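Local coordinates for embryonic developmental protein tofu-6 (Caenorhabditis elegans, PDB 7OCX) that probably acts in piRNA (21U-RNA) biogenesis as a subunit of the PETISCO complex, pairing with PID-3 through its RNA recognition motif domain, at residues C[42-47]-C[63-68]; C[14-19]-C[93-98]. All coordinates share one frame; numbering follows the deposited sequence. Where two conformers were deposited one is given.

Contact 1. Residues C[42-47]-C[63-68]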
loop_
_atom_site.group_PDB
_atom_site.type_symbol
_atom_site.label_atom_id
_atom_site.label_comp_id
_atom_site.label_asym_id
_atom_site.label_seq_id
_atom_site.Cartn_x
_atom_site.Cartn_y
_atom_site.Cartn_z
ATOM N N LYS C 42 -0.594 1.132 -15.178
ATOM C CA LYS C 42 -0.840 -0.203 -14.691
ATOM C C LYS C 42 -2.242 -0.655 -15.096
ATOM O O LYS C 42 -3.181 0.137 -15.193
ATOM C CB LYS C 42 -0.654 -0.269 -13.176
ATOM C CG LYS C 42 0.772 0.027 -12.695
ATOM C CD LYS C 42 0.817 0.055 -11.164
ATOM C CE LYS C 42 2.224 0.268 -10.621
ATOM N NZ LYS C 42 2.747 1.586 -10.939
ATOM N N VAL C 43 -2.363 -1.944 -15.384
ATOM C CA VAL C 43 -3.597 -2.545 -15.880
ATOM C C VAL C 43 -4.140 -3.505 -14.839
ATOM O O VAL C 43 -3.429 -4.409 -14.392
ATOM C CB VAL C 43 -3.363 -3.285 -17.211
ATOM C CG1 VAL C 43 -4.638 -3.972 -17.675
ATOM C CG2 VAL C 43 -2.831 -2.320 -18.286
ATOM N N SER C 44 -5.416 -3.352 -14.482
ATOM C CA SER C 44 -6.010 -4.257 -13.505
ATOM C C SER C 44 -6.607 -5.505 -14.132
ATOM O O SER C 44 -6.513 -6.596 -13.556
ATOM C CB SER C 44 -7.111 -3.536 -12.719
ATOM O OG SER C 44 -7.863 -4.463 -11.962
ATOM N N TYR C 45 -7.250 -5.370 -15.292
ATOM C CA TYR C 45 -7.858 -6.506 -15.970
ATOM C C TYR C 45 -7.932 -6.252 -17.463
ATOM O O TYR C 45 -8.092 -5.120 -17.906
ATOM C CB TYR C 45 -9.276 -6.837 -15.501
ATOM C CG TYR C 45 -9.752 -8.207 -15.962
ATOM C CD1 TYR C 45 -8.887 -9.304 -15.957
ATOM C CD2 TYR C 45 -11.067 -8.412 -16.379
ATOM C CE1 TYR C 45 -9.310 -10.558 -16.372
ATOM C CE2 TYR C 45 -11.504 -9.667 -16.785
ATOM C CZ TYR C 45 -10.620 -10.733 -16.777
ATOM O OH TYR C 45 -11.059 -11.973 -17.181
ATOM N N CYS C 46 -7.924 -7.345 -18.217
ATOM C CA CYS C 46 -7.784 -7.316 -19.654
ATOM C C CYS C 46 -8.372 -8.595 -20.226
ATOM O O CYS C 46 -7.938 -9.681 -19.844
ATOM C CB CYS C 46 -6.297 -7.201 -19.980
ATOM S SG CYS C 46 -5.959 -7.042 -21.634
ATOM N N ARG C 47 -9.329 -8.483 -21.149
ATOM C CA ARG C 47 -9.857 -9.702 -21.738
ATOM C C ARG C 47 -10.382 -9.425 -23.141
ATOM O O ARG C 47 -10.917 -8.353 -23.431
ATOM C CB ARG C 47 -10.961 -10.312 -20.847
ATOM C CG ARG C 47 -11.569 -11.628 -21.356
ATOM C CD ARG C 47 -10.584 -12.834 -21.381
ATOM N NE ARG C 47 -10.171 -13.389 -20.090
ATOM C CZ ARG C 47 -8.988 -13.212 -19.507
ATOM N NH1 ARG C 47 -8.061 -12.413 -20.029
ATOM N NH2 ARG C 47 -8.720 -13.868 -18.380
ATOM N N ASN C 63 -9.532 -2.672 -17.869
ATOM C CA ASN C 63 -9.701 -1.827 -16.693
ATOM C C ASN C 63 -8.306 -1.403 -16.245
ATOM O O ASN C 63 -7.442 -2.258 -16.008
ATOM C CB ASN C 63 -10.484 -2.562 -15.585
ATOM C CG ASN C 63 -11.007 -1.608 -14.514
ATOM O OD1 ASN C 63 -12.034 -0.953 -14.728
ATOM N ND2 ASN C 63 -10.392 -1.602 -13.332
ATOM N N MET C 64 -8.091 -0.096 -16.139
ATOM C CA MET C 64 -6.820 0.372 -15.628
ATOM C C MET C 64 -6.801 0.270 -14.107
ATOM O O MET C 64 -7.835 0.141 -13.447
ATOM C CB MET C 64 -6.535 1.797 -16.081
ATOM C CG MET C 64 -6.560 2.044 -17.581
ATOM S SD MET C 64 -5.478 0.988 -18.518
ATOM C CE MET C 64 -3.872 1.719 -18.133
ATOM N N MET C 65 -5.598 0.295 -13.550
ATOM C CA MET C 65 -5.476 0.176 -12.104
ATOM C C MET C 65 -6.017 1.402 -11.383
ATOM O O MET C 65 -6.389 1.307 -10.207
ATOM C CB MET C 65 -4.017 -0.054 -11.720
ATOM C CG MET C 65 -3.877 -0.362 -10.267
ATOM S SD MET C 65 -4.310 -2.017 -9.754
ATOM C CE MET C 65 -3.771 -3.037 -11.121
ATOM N N SER C 66 -6.059 2.544 -12.050
ATOM C CA SER C 66 -6.506 3.766 -11.401
ATOM C C SER C 66 -7.116 4.689 -12.438
ATOM O O SER C 66 -6.856 4.567 -13.636
ATOM C CB SER C 66 -5.338 4.422 -10.659
ATOM O OG SER C 66 -4.448 5.046 -11.571
ATOM N N VAL C 67 -7.961 5.599 -11.957
ATOM C CA VAL C 67 -8.596 6.577 -12.840
ATOM C C VAL C 67 -7.532 7.435 -13.507
ATOM O O VAL C 67 -7.645 7.794 -14.688
ATOM C CB VAL C 67 -9.609 7.422 -12.037
ATOM C CG1 VAL C 67 -10.137 8.595 -12.844
ATOM C CG2 VAL C 67 -10.741 6.516 -11.576
ATOM N N ALA C 68 -6.462 7.741 -12.772
ATOM C CA ALA C 68 -5.354 8.496 -13.343
ATOM C C ALA C 68 -4.741 7.780 -14.548
ATOM O O ALA C 68 -4.420 8.426 -15.551
ATOM C CB ALA C 68 -4.303 8.759 -12.262
#
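Ser44 and Tyr45 both direct their backbone N-H groups at one acceptor, the carbonyl O of Asn63, which defines a classic beta bulge. Ser44 N lies 2.8 Å from Asn63 O with a bent N-H...O angle of 144°, whereas Tyr45 N, at 3.2 Å from Asn63 O, is longer but straighter and reaches a lone pair in the carbonyl plane. Asn63 N returns a bond to Tyr45 O (2.8 Å), completing the antiparallel hydrogen-bonded pair. Beyond the bulge, Met65 N donates to Lys42 O at 2.9 Å from well above the carbonyl plane.

Two methionine methyls pack around this ladder. Met64 CE comes to 3.4 Å from Lys42 O and 4.2 Å from Val43 CG2, while Met65 CE lies against Ser44, 3.5 Å from its CA. Met65 CG is anti to the backbone N (chi1 -172°), and the chain then bends at chi2 and chi3, bringing CE back over the bulge. Val43 faces Phe34 of helix 30-38.

The bulge advances the register by one residue, and Val43 O accepts from Gln61, and Ser44 O from Asn55 and Gln58, of a PID-3 chain. The kinked edge strand thus offers backbone acceptors to the partner protein.

Contact 2. Residues C[14-19]-C[93-98]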
loop_
_atom_site.group_PDB
_atom_site.type_symbol
_atom_site.label_atom_id
_atom_site.label_comp_id
_atom_site.label_asym_id
_atom_site.label_seq_id
_atom_site.Cartn_x
_atom_site.Cartn_y
_atom_site.Cartn_z
ATOM N N LEU C 14 -13.717 -0.450 -10.627
ATOM C CA LEU C 14 -13.388 0.904 -10.200
ATOM C C LEU C 14 -14.034 1.920 -11.130
ATOM O O LEU C 14 -13.822 1.903 -12.347
ATOM C CB LEU C 14 -11.880 1.115 -10.191
ATOM C CG LEU C 14 -11.383 2.484 -9.726
ATOM C CD1 LEU C 14 -11.967 2.874 -8.363
ATOM C CD2 LEU C 14 -9.861 2.507 -9.730
ATOM N N LYS C 15 -14.841 2.797 -10.552
ATOM C CA LYS C 15 -15.562 3.797 -11.317
ATOM C C LYS C 15 -14.617 4.608 -12.188
ATOM O O LYS C 15 -13.584 5.092 -11.720
ATOM C CB LYS C 15 -16.304 4.700 -10.335
ATOM C CG LYS C 15 -17.233 5.680 -10.980
ATOM C CD LYS C 15 -18.094 6.363 -9.947
ATOM C CE LYS C 15 -19.029 7.346 -10.619
ATOM N NZ LYS C 15 -19.918 7.969 -9.620
ATOM N N ASP C 16 -14.980 4.733 -13.469
ATOM C CA ASP C 16 -14.309 5.525 -14.499
ATOM C C ASP C 16 -12.907 5.032 -14.856
ATOM O O ASP C 16 -12.148 5.771 -15.506
ATOM C CB ASP C 16 -14.244 7.001 -14.090
ATOM C CG ASP C 16 -15.631 7.629 -13.907
ATOM O OD1 ASP C 16 -16.599 7.134 -14.529
ATOM O OD2 ASP C 16 -15.751 8.619 -13.146
ATOM N N ALA C 17 -12.548 3.807 -14.491
ATOM C CA ALA C 17 -11.225 3.281 -14.790
ATOM C C ALA C 17 -11.239 2.288 -15.938
ATOM O O ALA C 17 -10.172 1.833 -16.355
ATOM C CB ALA C 17 -10.617 2.610 -13.553
ATOM N N GLY C 18 -12.411 1.974 -16.476
ATOM C CA GLY C 18 -12.527 0.920 -17.457
ATOM C C GLY C 18 -13.029 1.327 -18.825
ATOM O O GLY C 18 -13.725 2.338 -18.989
ATOM N N PHE C 19 -12.700 0.498 -19.814
ATOM C CA PHE C 19 -13.012 0.773 -21.202
ATOM C C PHE C 19 -13.553 -0.464 -21.899
ATOM O O PHE C 19 -13.129 -1.588 -21.621
ATOM C CB PHE C 19 -11.775 1.220 -21.965
ATOM C CG PHE C 19 -11.140 2.436 -21.416
ATOM C CD1 PHE C 19 -11.711 3.679 -21.621
ATOM C CD2 PHE C 19 -9.974 2.344 -20.680
ATOM C CE1 PHE C 19 -11.118 4.799 -21.111
ATOM C CE2 PHE C 19 -9.371 3.460 -20.176
ATOM C CZ PHE C 19 -9.952 4.693 -20.385
ATOM N N ASP C 93 -16.066 4.357 -22.714
ATOM C CA ASP C 93 -16.002 4.250 -21.262
ATOM C C ASP C 93 -16.960 3.176 -20.769
ATOM O O ASP C 93 -18.117 3.125 -21.193
ATOM C CB ASP C 93 -16.382 5.572 -20.594
ATOM C CG ASP C 93 -15.388 6.685 -20.844
ATOM O OD1 ASP C 93 -14.162 6.450 -20.844
ATOM O OD2 ASP C 93 -15.857 7.817 -21.062
ATOM N N HIS C 94 -16.494 2.347 -19.842
ATOM C CA HIS C 94 -17.360 1.369 -19.196
ATOM C C HIS C 94 -18.104 2.012 -18.024
ATOM O O HIS C 94 -17.549 2.848 -17.308
ATOM C CB HIS C 94 -16.533 0.187 -18.684
ATOM C CG HIS C 94 -17.288 -0.702 -17.749
ATOM N ND1 HIS C 94 -17.402 -0.434 -16.402
ATOM C CD2 HIS C 94 -17.960 -1.857 -17.963
ATOM C CE1 HIS C 94 -18.137 -1.371 -15.831
ATOM N NE2 HIS C 94 -18.477 -2.255 -16.753
ATOM N N LYS C 95 -19.364 1.609 -17.827
ATOM C CA LYS C 95 -20.182 2.096 -16.722
ATOM C C LYS C 95 -20.707 0.909 -15.915
ATOM O O LYS C 95 -21.157 -0.087 -16.484
ATOM C CB LYS C 95 -21.376 2.945 -17.217
ATOM C CG LYS C 95 -20.993 4.101 -18.132
ATOM C CD LYS C 95 -20.462 5.306 -17.363
ATOM C CE LYS C 95 -19.466 6.074 -18.219
ATOM N NZ LYS C 95 -19.172 7.448 -17.739
ATOM N N ASN C 96 -20.658 1.022 -14.588
ATOM C CA ASN C 96 -21.198 -0.029 -13.732
ATOM C C ASN C 96 -22.727 0.047 -13.714
ATOM O O ASN C 96 -23.328 1.086 -14.001
ATOM C CB ASN C 96 -20.650 0.098 -12.309
ATOM C CG ASN C 96 -19.185 -0.311 -12.199
ATOM O OD1 ASN C 96 -18.784 -1.394 -12.628
ATOM N ND2 ASN C 96 -18.377 0.572 -11.623
ATOM N N VAL C 97 -23.359 -1.074 -13.382
ATOM C CA VAL C 97 -24.811 -1.099 -13.225
ATOM C C VAL C 97 -25.190 -0.434 -11.908
ATOM O O VAL C 97 -24.588 -0.709 -10.864
ATOM C CB VAL C 97 -25.345 -2.536 -13.288
ATOM C CG1 VAL C 97 -26.787 -2.581 -12.797
ATOM C CG2 VAL C 97 -25.247 -3.083 -14.703
ATOM N N GLY C 98 -26.202 0.429 -11.950
ATOM C CA GLY C 98 -26.630 1.119 -10.748
ATOM C C GLY C 98 -27.322 0.189 -9.772
ATOM O O GLY C 98 -28.003 -0.760 -10.154
HETATM O O HOH W 1 -14.913 1.071 -14.721
HETATM O O HOH W 2 -17.388 3.298 -14.470
HETATM O O HOH W 3 -16.551 6.538 -17.120
HETATM O O HOH W 4 -14.868 4.145 -17.279
#
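Gly18 O accepts the one direct hydrogen bond between the segments, from His94 N at 2.9 Å. The N-H points almost straight at the oxygen (175°), although the donor stands 48° out of the carbonyl plane. The same Gly18 O also receives a bond from a water at 2.7 Å, and this water donates its other hydrogen to His94 O, bridging the two backbones beside the direct bond. His94 O accepts again from a second water, which in turn takes the N-H of Asp16; the carbonyl is therefore held by two waters.

The acidic and basic side chains also meet through solvent. Asp16 OD1 and Lys95 NZ are 4.1 Å apart, beyond a salt bridge, and a water between them donates to OD1 at 2.7 Å and accepts from NZ at 2.8 Å. Asp16 OD2 is bonded by Asn74 of a PID-3 chain. Another water donates to Leu14 O, which also accepts Ala17 N in closing a type II turn, and has a weak link to His94 ND1.

Asp93 and Phe19 run side by side, with Asp93 OD1 3.5 Å from Phe19 CE1 and the ring and carboxylate planes 38° apart. Asp93 OD1 forms a salt bridge with Arg74, whose side chain also donates to Asp16 O. The His94 imidazole meets the rings of His20 and Phe61, while Asn96 ND2 is bonded to Tyr13 O.

Phe19 and Asp93 form an antiparallel non-hydrogen-bonded pair where strand 18-25 begins and strand 87-93 ends. This adjacency of the first and last strands is characteristic of the RNA recognition motif sheet, here followed by a largely water-bridged C-terminal extension.

In the fold
Contacts 1 and 2, with centres 11 Å apart, meet in one antiparallel sheet of strand order 2-3-1-5-4, in which strands 57-64 and 18-25 are neighbours. Contact 1 joins strand 43-51 to 57-64; contact 2 joins 18-25 to the end of 87-93, so the pair spans four adjacent strands. Their direct link is a probable hydrogen bond between Met64 N and Ala17 O at 2.8 Å. Beside it, Asn63 OD1 packs 3.3 Å from Gly18 CA; farther along, Val67 CG2 lies 3.2 Å from Lys15 O. PID-3 subunits touch both contacts, bonding backbone carbonyls in contact 1 and the Asp16 carboxylate in contact 2.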